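Local atomic coordinates of clan CA, family C40, NlpC/P60 superfamily cysteine peptidase (Trichomonas vaginalis, PDB entry 6BIO), a protein that probably acts as an NlpC/P60 cysteine peptidase that cleaves bacterial peptidoglycan. Residues Asp221-Arg226 with Pro268-Arg274. Numbering follows the deposited sequence.
Sequences DIITFR and PVSTIRR
A bidentate salt bridge closes one end of this antiparallel strand pair from the central sheet of the NlpC/P60 papain-like domain: Arg-274 NE and NH2 donate to Asp-221 OD1 and OD2, both at 2.8 Å and nearly linear. Strand 222-225 runs at 157° to strand 269-274, lying between it and strand 237-243. Ile-222 and Arg-273 form a hydrogen-bonded pair, each N 2.9 Å from the other's O; Ile-223 faces Ile-272 in a non-hydrogen-bonded pair (CA-CA 4.6 Å). A beta bulge then shifts the register by one residue, so that Phe-225 pairs with Val-269 (CA-CA 4.4 Å). Ser-270, at phi/psi -94/-70°, leaves the extended conformation, so that Ser-270 and Thr-271 both face Thr-224. Thr-224 N donates to Thr-271 O (2.9 Å), while Thr-224 O accepts from Ser-270 N (2.8 Å). The extra amide, Thr-271 N, is taken by Thr-224 OG1 at 3.1 Å, with Thr-224 in the p rotamer. The hydroxyls of Thr-224, Ser-270 and Thr-271 all meet Asp-205 OD1, which ties the bulge to the region just before strand 209-210. Beyond the strands, Arg-226 N reaches Pro-268 O at 3.1 Å. On the face carrying Ile-223 and Ile-272, Val-269 CG2 lies 3.8 Å from Ile-223 CG2. Although the Phe-225/Val-269 side chains diverge, Phe-225 CE1 comes within 3.7 Å of Val-269 CG2, and its ring meets Tyr-265 and Phe-247. At the outer end, one water accepts from Arg-226 NH1 (3.0 Å) and donates to Ser-270 OG (2.7 Å).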
loop_
_atom_site.group_PDB
_atom_site.type_symbol
_atom_site.label_atom_id
_atom_site.label_comp_id
_atom_site.label_asym_id
_atom_site.label_seq_id
_atom_site.Cartn_x
_atom_site.Cartn_y
_atom_site.Cartn_z
ATOM N N ASP A 221 2.475 -6.616 -12.234
ATOM C CA ASP A 221 3.842 -6.219 -12.541
ATOM C C ASP A 221 3.791 -4.843 -13.185
ATOM O O ASP A 221 2.860 -4.514 -13.916
ATOM C CB ASP A 221 4.512 -7.214 -13.508
ATOM C CG ASP A 221 4.697 -8.608 -12.909
ATOM O OD1 ASP A 221 4.581 -8.751 -11.671
ATOM O OD2 ASP A 221 5.045 -9.533 -13.721
ATOM N N ILE A 222 4.793 -4.023 -12.899
ATOM C CA ILE A 222 4.930 -2.730 -13.565
ATOM C C ILE A 222 5.972 -2.837 -14.665
ATOM O O ILE A 222 6.852 -3.696 -14.642
ATOM C CB ILE A 222 5.218 -1.555 -12.618
ATOM C CG1 ILE A 222 6.600 -1.627 -12.002
ATOM C CG2 ILE A 222 4.082 -1.459 -11.558
ATOM C CD1 ILE A 222 6.982 -0.393 -11.262
ATOM N N ILE A 223 5.772 -2.030 -15.701
ATOM C CA ILE A 223 6.649 -1.961 -16.861
ATOM C C ILE A 223 7.095 -0.522 -16.999
ATOM O O ILE A 223 6.253 0.370 -17.122
ATOM C CB ILE A 223 5.908 -2.374 -18.136
ATOM C CG1 ILE A 223 5.114 -3.673 -17.973
ATOM C CG2 ILE A 223 6.882 -2.474 -19.278
ATOM C CD1 ILE A 223 3.927 -3.731 -18.944
ATOM N N THR A 224 8.410 -0.279 -16.947
ATOM C CA THR A 224 8.923 1.065 -17.176
ATOM C C THR A 224 9.398 1.199 -18.617
ATOM O O THR A 224 9.738 0.206 -19.273
ATOM C CB THR A 224 10.048 1.392 -16.202
ATOM O OG1 THR A 224 11.101 0.449 -16.389
ATOM C CG2 THR A 224 9.523 1.352 -14.766
ATOM N N PHE A 225 9.387 2.435 -19.118
ATOM C CA PHE A 225 9.669 2.727 -20.510
ATOM C C PHE A 225 10.531 3.980 -20.619
ATOM O O PHE A 225 10.492 4.884 -19.777
ATOM C CB PHE A 225 8.384 2.981 -21.313
ATOM C CG PHE A 225 7.349 1.850 -21.274
ATOM C CD1 PHE A 225 7.395 0.823 -22.214
ATOM C CD2 PHE A 225 6.328 1.820 -20.321
ATOM C CE1 PHE A 225 6.420 -0.192 -22.215
ATOM C CE2 PHE A 225 5.380 0.832 -20.344
ATOM C CZ PHE A 225 5.422 -0.170 -21.276
ATOM N N ARG A 226 11.266 4.039 -21.743
ATOM C CA ARG A 226 12.032 5.217 -22.128
ATOM C C ARG A 226 11.297 5.869 -23.285
ATOM O O ARG A 226 11.291 5.338 -24.398
ATOM C CB ARG A 226 13.473 4.821 -22.498
ATOM C CG ARG A 226 14.143 4.042 -21.387
ATOM C CD ARG A 226 15.661 4.007 -21.560
ATOM N NE ARG A 226 15.991 3.324 -22.801
ATOM C CZ ARG A 226 16.071 2.019 -22.983
ATOM N NH1 ARG A 226 15.989 1.173 -21.966
ATOM N NH2 ARG A 226 16.309 1.546 -24.212
ATOM N N PRO A 268 10.505 1.697 -25.975
ATOM C CA PRO A 268 11.220 0.556 -25.408
ATOM C C PRO A 268 10.983 0.387 -23.923
ATOM O O PRO A 268 10.950 1.353 -23.160
ATOM C CB PRO A 268 12.681 0.907 -25.655
ATOM C CG PRO A 268 12.666 2.381 -25.774
ATOM C CD PRO A 268 11.427 2.723 -26.470
ATOM N N VAL A 269 10.835 -0.869 -23.525
ATOM C CA VAL A 269 10.795 -1.243 -22.123
ATOM C C VAL A 269 12.182 -1.071 -21.523
ATOM O O VAL A 269 13.193 -1.430 -22.135
ATOM C CB VAL A 269 10.374 -2.711 -21.999
ATOM C CG1 VAL A 269 10.540 -3.158 -20.560
ATOM C CG2 VAL A 269 8.932 -2.887 -22.447
ATOM N N SER A 270 12.216 -0.596 -20.280
ATOM C CA SER A 270 13.442 -0.598 -19.464
ATOM C C SER A 270 13.467 -1.853 -18.604
ATOM O O SER A 270 14.277 -2.743 -18.838
ATOM C CB SER A 270 13.527 0.658 -18.616
ATOM O OG SER A 270 14.614 0.584 -17.758
ATOM N N THR A 271 12.584 -1.948 -17.606
ATOM C CA THR A 271 12.471 -3.175 -16.827
ATOM C C THR A 271 11.014 -3.497 -16.536
ATOM O O THR A 271 10.126 -2.642 -16.605
ATOM C CB THR A 271 13.280 -3.158 -15.485
ATOM O OG1 THR A 271 12.732 -2.236 -14.564
ATOM C CG2 THR A 271 14.773 -2.886 -15.706
ATOM N N ILE A 272 10.793 -4.762 -16.216
ATOM C CA ILE A 272 9.543 -5.278 -15.656
ATOM C C ILE A 272 9.829 -5.617 -14.204
ATOM O O ILE A 272 10.763 -6.379 -13.909
ATOM C CB ILE A 272 9.060 -6.516 -16.428
ATOM C CG1 ILE A 272 8.884 -6.184 -17.933
ATOM C CG2 ILE A 272 7.759 -7.030 -15.793
ATOM C CD1 ILE A 272 8.713 -7.411 -18.777
ATOM N N ARG A 273 9.028 -5.051 -13.290
ATOM C CA ARG A 273 9.304 -5.161 -11.869
ATOM C C ARG A 273 8.068 -5.667 -11.133
ATOM O O ARG A 273 6.944 -5.180 -11.359
ATOM C CB ARG A 273 9.697 -3.809 -11.270
ATOM C CG ARG A 273 10.989 -3.226 -11.790
ATOM C CD ARG A 273 12.166 -4.084 -11.472
ATOM N NE ARG A 273 13.423 -3.416 -11.787
ATOM C CZ ARG A 273 14.586 -3.691 -11.215
ATOM N NH1 ARG A 273 14.662 -4.572 -10.236
ATOM N NH2 ARG A 273 15.683 -3.027 -11.614
ATOM N N ARG A 274 8.293 -6.616 -10.233
ATOM C CA ARG A 274 7.235 -7.284 -9.473
ATOM C C ARG A 274 7.384 -6.879 -8.007
ATOM O O ARG A 274 8.331 -7.288 -7.322
ATOM C CB ARG A 274 7.346 -8.796 -9.655
ATOM C CG ARG A 274 6.326 -9.568 -8.832
ATOM C CD ARG A 274 6.220 -11.022 -9.269
ATOM N NE ARG A 274 5.864 -11.091 -10.689
ATOM C CZ ARG A 274 6.029 -12.145 -11.474
ATOM N NH1 ARG A 274 6.496 -13.298 -10.994
ATOM N NH2 ARG A 274 5.706 -12.054 -12.763
HETATM O O HOH W 1 16.660 1.723 -19.097
#